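Local coordinates for uncharacterized protein (Bacteroides fragilis, PDB 3EUR) that is of unknown function but has a C-terminal domain of the thioredoxin-like family, at residues N13-Y16 / V22-T25; E32-F37 / K122-L127; L101-K104 / D110-A113. All coordinates share one frame; numbering follows the deposited sequence.

Contacts 1 and 2 both reach the mixed sheet of this thioredoxin-like domain, and their centres lie about 15 Å apart. Contact 1 closes the N-terminal hairpin at one outer edge, whereas contact 2 joins strand 33-38 to the turn and start of the outermost strand at the other edge. Phe14 links the parts: its CZ lies 3.8 Å from Leu36 CD1 of contact 2, and its CG lies 3.9 Å from Ile103 CD1 of contact 3. Contacts 2 and 3 do not touch, with nearest atoms about 7 Å apart, although residues 101-113 fall within the chain loop that contact 2 closes.

Contact 1 of 3, residues N13-Y16 / V22-T25; sequences NFTY and VKGT
Tyr16 and Gly24 face each other as an antiparallel hydrogen-bonded pair, and each satisfies the other's backbone. Tyr16 N donates to Gly24 O at 2.8 Å, and Gly24 N returns a bond to Tyr16 O at 3.0 Å with an N-H...O angle of 165°. The Tyr16 ring lies over the same glycine: Gly24 CA sits 4.1 Å from the ring centroid and 20° off its normal, a CH-pi contact over the face. With CG placed between the backbone N and the carbonyl carbon (chi1 64°), the ring folds back across the neighbouring strand.

These bonds belong to the beta hairpin of strands 15-18 and 23-25, at the edge of the thioredoxin-like sheet. One residue along, Thr15 and Thr25 form a non-hydrogen-bonded pair, and Thr15 OG1 meets the methyl Thr25 CG2 at 3.6 Å on the sheet face away from the Tyr16 ring. Phe14 O receives a CA-H...O contact from Thr25 CA, and the Phe14 backbone hydrogen-bonds with Leu26, continuing the pairing.

Two waters extend the polar network. The first accepts from Asn13 ND2 at 3.0 Å and also bonds to Thr25 OG1, which has a further partner in Gln28 N; Asn13 OD1 is taken by Tyr27 N. The second water joins the strands through Tyr16 OH, 2.6 Å away, and donates to Thr25 O.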
loop_
_atom_site.group_PDB
_atom_site.type_symbol
_atom_site.label_atom_id
_atom_site.label_comp_id
_atom_site.label_asym_id
_atom_site.label_seq_id
_atom_site.Cartn_x
_atom_site.Cartn_y
_atom_site.Cartn_z
ATOM N N ASN A 13 -11.331 2.708 -5.272
ATOM C CA ASN A 13 -10.743 3.959 -4.870
ATOM C C ASN A 13 -10.966 4.250 -3.417
ATOM O O ASN A 13 -11.886 3.701 -2.760
ATOM C CB ASN A 13 -11.355 5.075 -5.695
ATOM C CG ASN A 13 -10.567 6.350 -5.736
ATOM O OD1 ASN A 13 -9.362 6.347 -5.512
ATOM N ND2 ASN A 13 -11.240 7.459 -6.153
ATOM N N PHE A 14 -10.130 5.146 -2.868
ATOM C CA PHE A 14 -10.271 5.674 -1.527
ATOM C C PHE A 14 -9.463 6.940 -1.410
ATOM O O PHE A 14 -8.527 7.136 -2.176
ATOM C CB PHE A 14 -9.860 4.613 -0.474
ATOM C CG PHE A 14 -8.429 4.189 -0.609
ATOM C CD1 PHE A 14 -7.392 4.914 -0.041
ATOM C CD2 PHE A 14 -8.106 3.071 -1.376
ATOM C CE1 PHE A 14 -6.076 4.536 -0.226
ATOM C CE2 PHE A 14 -6.779 2.717 -1.526
ATOM C CZ PHE A 14 -5.805 3.434 -0.965
ATOM N N THR A 15 -9.807 7.745 -0.413
ATOM C CA THR A 15 -9.074 8.938 -0.039
ATOM C C THR A 15 -8.136 8.660 1.126
ATOM O O THR A 15 -8.525 8.097 2.149
ATOM C CB THR A 15 -10.013 10.086 0.352
ATOM O OG1 THR A 15 -10.801 10.430 -0.770
ATOM C CG2 THR A 15 -9.216 11.340 0.795
ATOM N N TYR A 16 -6.894 9.026 0.980
ATOM C CA TYR A 16 -5.914 8.971 2.031
ATOM C C TYR A 16 -5.525 10.366 2.480
ATOM O O TYR A 16 -5.631 11.326 1.709
ATOM C CB TYR A 16 -4.674 8.161 1.609
ATOM C CG TYR A 16 -3.883 8.714 0.480
ATOM C CD1 TYR A 16 -2.952 9.692 0.676
ATOM C CD2 TYR A 16 -4.090 8.274 -0.835
ATOM C CE1 TYR A 16 -2.236 10.223 -0.370
ATOM C CE2 TYR A 16 -3.384 8.819 -1.866
ATOM C CZ TYR A 16 -2.462 9.790 -1.637
ATOM O OH TYR A 16 -1.768 10.323 -2.694
ATOM N N VAL A 22 -2.330 16.748 3.770
ATOM C CA VAL A 22 -2.665 16.691 2.364
ATOM C C VAL A 22 -3.572 15.449 2.093
ATOM O O VAL A 22 -3.333 14.363 2.644
ATOM C CB VAL A 22 -1.369 16.637 1.567
ATOM C CG1 VAL A 22 -1.612 16.187 0.128
ATOM C CG2 VAL A 22 -0.653 18.005 1.650
ATOM N N LYS A 23 -4.586 15.633 1.245
ATOM C CA LYS A 23 -5.512 14.560 0.800
ATOM C C LYS A 23 -5.205 14.145 -0.626
ATOM O O LYS A 23 -4.961 15.001 -1.485
ATOM C CB LYS A 23 -6.972 15.020 0.738
ATOM C CG LYS A 23 -7.503 15.790 1.864
ATOM C CD LYS A 23 -7.864 14.817 2.939
ATOM C CE LYS A 23 -8.319 15.467 4.203
ATOM N NZ LYS A 23 -8.544 14.440 5.239
ATOM N N GLY A 24 -5.315 12.856 -0.893
ATOM C CA GLY A 24 -5.265 12.340 -2.238
ATOM C C GLY A 24 -6.033 11.083 -2.339
ATOM O O GLY A 24 -6.520 10.591 -1.326
ATOM N N THR A 25 -6.235 10.608 -3.555
ATOM C CA THR A 25 -6.937 9.381 -3.759
ATOM C C THR A 25 -6.079 8.358 -4.475
ATOM O O THR A 25 -5.136 8.680 -5.199
ATOM C CB THR A 25 -8.256 9.576 -4.544
ATOM O OG1 THR A 25 -7.910 9.815 -5.906
ATOM C CG2 THR A 25 -9.111 10.735 -3.962
HETATM O O HOH W 1 -10.262 10.065 -7.283
HETATM O O HOH W 2 -3.039 10.556 -4.999
#

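Contact 2 of 3, residues E32-F37 / K122-L127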
loop_
_atom_site.group_PDB
_atom_site.type_symbol
_atom_site.label_atom_id
_atom_site.label_comp_id
_atom_site.label_asym_id
_atom_site.label_seq_id
_atom_site.Cartn_x
_atom_site.Cartn_y
_atom_site.Cartn_z
ATOM N N GLU A 32 3.609 3.974 -12.840
ATOM C CA GLU A 32 3.478 2.842 -13.763
ATOM C C GLU A 32 2.999 1.594 -12.998
ATOM O O GLU A 32 2.182 0.836 -13.513
ATOM C CB GLU A 32 4.781 2.586 -14.490
ATOM C CG GLU A 32 4.661 1.488 -15.541
ATOM C CD GLU A 32 5.962 1.157 -16.238
ATOM O OE1 GLU A 32 6.994 1.243 -15.588
ATOM O OE2 GLU A 32 5.912 0.822 -17.451
ATOM N N TYR A 33 3.527 1.409 -11.800
ATOM C CA TYR A 33 3.079 0.362 -10.879
ATOM C C TYR A 33 2.843 0.996 -9.535
ATOM O O TYR A 33 3.752 1.665 -8.998
ATOM C CB TYR A 33 4.156 -0.738 -10.695
ATOM C CG TYR A 33 4.499 -1.464 -11.941
ATOM C CD1 TYR A 33 3.832 -2.622 -12.300
ATOM C CD2 TYR A 33 5.505 -1.021 -12.772
ATOM C CE1 TYR A 33 4.178 -3.314 -13.443
ATOM C CE2 TYR A 33 5.845 -1.696 -13.910
ATOM C CZ TYR A 33 5.196 -2.853 -14.264
ATOM O OH TYR A 33 5.534 -3.538 -15.396
ATOM N N THR A 34 1.685 0.737 -8.918
ATOM C CA THR A 34 1.460 1.101 -7.546
ATOM C C THR A 34 1.512 -0.165 -6.687
ATOM O O THR A 34 0.809 -1.139 -6.990
ATOM C CB THR A 34 0.098 1.812 -7.335
ATOM O OG1 THR A 34 0.079 3.040 -8.031
ATOM C CG2 THR A 34 -0.200 2.045 -5.890
ATOM N N LEU A 35 2.330 -0.156 -5.649
ATOM C CA LEU A 35 2.324 -1.207 -4.660
ATOM C C LEU A 35 1.553 -0.697 -3.449
ATOM O O LEU A 35 2.042 0.154 -2.719
ATOM C CB LEU A 35 3.749 -1.620 -4.286
ATOM C CG LEU A 35 3.864 -2.844 -3.368
ATOM C CD1 LEU A 35 3.171 -4.072 -3.962
ATOM C CD2 LEU A 35 5.374 -3.132 -3.138
ATOM N N LEU A 36 0.299 -1.135 -3.353
ATOM C CA LEU A 36 -0.569 -0.742 -2.288
ATOM C C LEU A 36 -0.316 -1.650 -1.078
ATOM O O LEU A 36 -0.418 -2.860 -1.187
ATOM C CB LEU A 36 -2.039 -0.863 -2.751
ATOM C CG LEU A 36 -3.116 -0.556 -1.712
ATOM C CD1 LEU A 36 -3.041 0.904 -1.287
ATOM C CD2 LEU A 36 -4.481 -0.850 -2.267
ATOM N N PHE A 37 0.067 -1.025 0.020
ATOM C CA PHE A 37 0.506 -1.692 1.222
ATOM C C PHE A 37 -0.434 -1.339 2.365
ATOM O O PHE A 37 -0.312 -0.278 2.950
ATOM C CB PHE A 37 1.967 -1.307 1.462
ATOM C CG PHE A 37 2.567 -1.731 2.787
ATOM C CD1 PHE A 37 2.131 -2.835 3.523
ATOM C CD2 PHE A 37 3.673 -1.042 3.271
ATOM C CE1 PHE A 37 2.738 -3.165 4.714
ATOM C CE2 PHE A 37 4.271 -1.380 4.462
ATOM C CZ PHE A 37 3.815 -2.455 5.175
ATOM N N LYS A 122 -0.831 1.013 -14.163
ATOM C CA LYS A 122 -0.954 2.459 -14.244
ATOM C C LYS A 122 -2.388 2.937 -14.107
ATOM O O LYS A 122 -2.625 4.062 -13.661
ATOM C CB LYS A 122 -0.331 3.029 -15.514
ATOM C CG LYS A 122 -1.002 2.665 -16.786
ATOM C CD LYS A 122 -0.323 3.239 -17.997
ATOM C CE LYS A 122 -1.103 2.961 -19.252
ATOM N NZ LYS A 122 -0.470 3.571 -20.439
ATOM N N ASN A 123 -3.328 2.098 -14.528
ATOM C CA ASN A 123 -4.765 2.382 -14.462
ATOM C C ASN A 123 -5.412 1.873 -13.195
ATOM O O ASN A 123 -6.615 1.930 -13.052
ATOM C CB ASN A 123 -5.471 1.797 -15.664
ATOM C CG ASN A 123 -4.903 2.276 -16.981
ATOM O OD1 ASN A 123 -4.629 1.435 -17.903
ATOM N ND2 ASN A 123 -4.756 3.533 -17.141
ATOM N N LYS A 124 -4.614 1.326 -12.290
ATOM C CA LYS A 124 -5.094 0.729 -11.032
ATOM C C LYS A 124 -5.805 -0.614 -11.246
ATOM O O LYS A 124 -6.489 -1.082 -10.338
ATOM C CB LYS A 124 -5.890 1.682 -10.159
ATOM C CG LYS A 124 -5.179 3.030 -9.975
ATOM C CD LYS A 124 -3.797 2.932 -9.345
ATOM C CE LYS A 124 -3.090 4.262 -9.169
ATOM N NZ LYS A 124 -2.692 4.900 -10.446
ATOM N N THR A 125 -5.547 -1.242 -12.371
ATOM C CA THR A 125 -5.973 -2.632 -12.562
ATOM C C THR A 125 -5.107 -3.533 -11.676
ATOM O O THR A 125 -3.894 -3.389 -11.621
ATOM C CB THR A 125 -5.841 -3.041 -14.028
ATOM O OG1 THR A 125 -6.631 -2.174 -14.824
ATOM C CG2 THR A 125 -6.269 -4.501 -14.291
ATOM N N VAL A 126 -5.759 -4.500 -11.021
ATOM C CA VAL A 126 -5.095 -5.409 -10.131
ATOM C C VAL A 126 -4.273 -6.417 -10.907
ATOM O O VAL A 126 -4.804 -7.229 -11.643
ATOM C CB VAL A 126 -6.089 -6.112 -9.176
ATOM C CG1 VAL A 126 -5.381 -7.142 -8.322
ATOM C CG2 VAL A 126 -6.834 -5.118 -8.345
ATOM N N LEU A 127 -2.957 -6.366 -10.717
ATOM C CA LEU A 127 -1.989 -7.334 -11.228
ATOM C C LEU A 127 -1.763 -8.468 -10.254
ATOM O O LEU A 127 -1.562 -9.618 -10.683
ATOM C CB LEU A 127 -0.676 -6.652 -11.566
ATOM C CG LEU A 127 -0.714 -5.501 -12.580
ATOM C CD1 LEU A 127 0.644 -4.880 -12.717
ATOM C CD2 LEU A 127 -1.317 -5.958 -13.900
HETATM O O HOH W 3 1.312 -0.049 -15.877
HETATM O O HOH W 4 -0.565 2.988 -10.711
#
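Tyr33 meets Leu127 where strand 33-38 of the thioredoxin-like sheet passes the turn after strand 116-120 and the start of the outermost strand, 126-131. The close apolar part is small: the methyl Leu127 CD1 stands at the edge of the Tyr33 ring, near its plane, 3.9 Å from Tyr33 CD1, with the two side chains crossing at about a right angle. Helix 133-141 adds to this side, Leu140 touching Tyr33 and Tyr139 touching Leu127.

At Glu32 and Lys122, both exposed, the contact loosens and water takes over. Glu32 O and Lys122 N are 3.1 Å apart, yet the angle is too poor for a hydrogen bond. A water fills the role instead, donating to Glu32 O at 2.7 Å and accepting from Lys122 N at 2.9 Å. Beyond CG, the Lys122 chain runs straight and leads away from the strand.

Lys124 and Thr34, by contrast, are buried. The bend at chi2 (-59°) carries the methylene Lys124 CE to 3.6 Å from Thr34 OG1, and a second bend at chi4 (-68°) turns NZ. The ammonium group is held by Phe29 O, with a weak bond to Lys122 O. A second water accepts from both Thr34 OG1, at 2.8 Å, and Lys124 NZ, at 2.9 Å.

Contact 3 of 3, residues L101-K104 / D110-A113; sequences LVIK and DLRA
In the thioredoxin-like domain, the loop between helix 102-105 and strand 116-120 folds back so that Leu111 reaches the helix it follows. Its two methyls divide the work. Leu111 CD1 rests on the aliphatic Lys104 CG at 3.8 Å, while Leu111 CD2 meets the branch methyl Ile103 CG2 at 4.1 Å. Both pairs of side chains cross at about a right angle. The contact is light and apolar, burying 108 Å² in total, with no hydrogen bond between the segments. Beyond its CG, Lys104 bends at chi3 (105°), and its ammonium group forms salt bridges with Glu77 and Asp76.

The loop has its own polar brace beside Leu111. Asp110 OD1 accepts from Arg112 N at 3.1 Å, closing an Asx turn, and from Arg112 NE at 2.9 Å; the two donors approach from opposite faces of the carboxylate plane. Arg112 NH2 completes a side-on salt bridge to Asp110 OD2 at 2.8 Å, the carboxylate lying at the guanidinium edge. Three bonds therefore limit rotation of the Asp110 carboxylate.

At the start of helix 102-105, Asp98, just after strand 94-97, accepts from Val102 N and Ile103 N. Leu111 also touches Pro75, which follows strand 68-74, and Ile103 packs on Phe14, just before strand 15-18.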
loop_
_atom_site.group_PDB
_atom_site.type_symbol
_atom_site.label_atom_id
_atom_site.label_comp_id
_atom_site.label_asym_id
_atom_site.label_seq_id
_atom_site.Cartn_x
_atom_site.Cartn_y
_atom_site.Cartn_z
ATOM N N LEU A 101 -12.401 6.386 7.738
ATOM C CA LEU A 101 -12.597 4.935 7.880
ATOM C C LEU A 101 -13.507 4.346 6.804
ATOM O O LEU A 101 -14.331 3.455 7.045
ATOM C CB LEU A 101 -13.142 4.600 9.276
ATOM C CG LEU A 101 -12.303 5.188 10.406
ATOM C CD1 LEU A 101 -13.049 4.955 11.744
ATOM C CD2 LEU A 101 -10.882 4.611 10.452
ATOM N N VAL A 102 -13.357 4.813 5.590
ATOM C CA VAL A 102 -14.151 4.387 4.466
ATOM C C VAL A 102 -13.882 2.943 4.051
ATOM O O VAL A 102 -14.793 2.176 3.764
ATOM C CB VAL A 102 -14.061 5.397 3.326
ATOM C CG1 VAL A 102 -14.898 4.961 2.186
ATOM C CG2 VAL A 102 -14.469 6.822 3.794
ATOM N N ILE A 103 -12.614 2.563 4.010
ATOM C CA ILE A 103 -12.280 1.209 3.628
ATOM C C ILE A 103 -12.974 0.198 4.549
ATOM O O ILE A 103 -13.576 -0.759 4.060
ATOM C CB ILE A 103 -10.748 0.974 3.579
ATOM C CG1 ILE A 103 -10.081 1.819 2.476
ATOM C CG2 ILE A 103 -10.461 -0.498 3.406
ATOM C CD1 ILE A 103 -8.579 1.923 2.586
ATOM N N LYS A 104 -12.912 0.452 5.845
ATOM C CA LYS A 104 -13.619 -0.422 6.795
ATOM C C LYS A 104 -15.115 -0.293 6.648
ATOM O O LYS A 104 -15.839 -1.305 6.511
ATOM C CB LYS A 104 -13.336 0.072 8.190
ATOM C CG LYS A 104 -12.084 -0.345 8.691
ATOM C CD LYS A 104 -11.861 0.139 10.190
ATOM C CE LYS A 104 -12.002 -0.951 11.162
ATOM N NZ LYS A 104 -10.992 -0.792 12.275
ATOM N N ASP A 110 -10.598 -6.360 1.868
ATOM C CA ASP A 110 -10.554 -7.372 2.926
ATOM C C ASP A 110 -9.378 -7.046 3.828
ATOM O O ASP A 110 -8.241 -7.050 3.364
ATOM C CB ASP A 110 -10.376 -8.739 2.292
ATOM C CG ASP A 110 -10.354 -9.887 3.266
ATOM O OD1 ASP A 110 -10.474 -9.703 4.489
ATOM O OD2 ASP A 110 -10.199 -11.026 2.781
ATOM N N LEU A 111 -9.640 -6.772 5.106
ATOM C CA LEU A 111 -8.649 -6.377 6.065
ATOM C C LEU A 111 -8.271 -7.492 7.038
ATOM O O LEU A 111 -7.510 -7.271 7.963
ATOM C CB LEU A 111 -9.133 -5.142 6.834
ATOM C CG LEU A 111 -9.442 -3.915 5.997
ATOM C CD1 LEU A 111 -9.884 -2.791 6.885
ATOM C CD2 LEU A 111 -8.247 -3.508 5.140
ATOM N N ARG A 112 -8.814 -8.698 6.860
ATOM C CA ARG A 112 -8.652 -9.724 7.884
ATOM C C ARG A 112 -7.210 -10.094 8.098
ATOM O O ARG A 112 -6.842 -10.449 9.210
ATOM C CB ARG A 112 -9.455 -10.950 7.546
ATOM C CG ARG A 112 -10.929 -10.684 7.715
ATOM C CD ARG A 112 -11.766 -11.870 7.252
ATOM N NE ARG A 112 -11.619 -12.021 5.814
ATOM C CZ ARG A 112 -12.061 -13.032 5.084
ATOM N NH1 ARG A 112 -12.675 -14.037 5.675
ATOM N NH2 ARG A 112 -11.850 -13.029 3.784
ATOM N N ALA A 113 -6.411 -10.067 7.036
ATOM C CA ALA A 113 -5.047 -10.550 7.119
ATOM C C ALA A 113 -3.989 -9.509 6.874
ATOM O O ALA A 113 -2.900 -9.822 6.366
ATOM C CB ALA A 113 -4.855 -11.692 6.091
#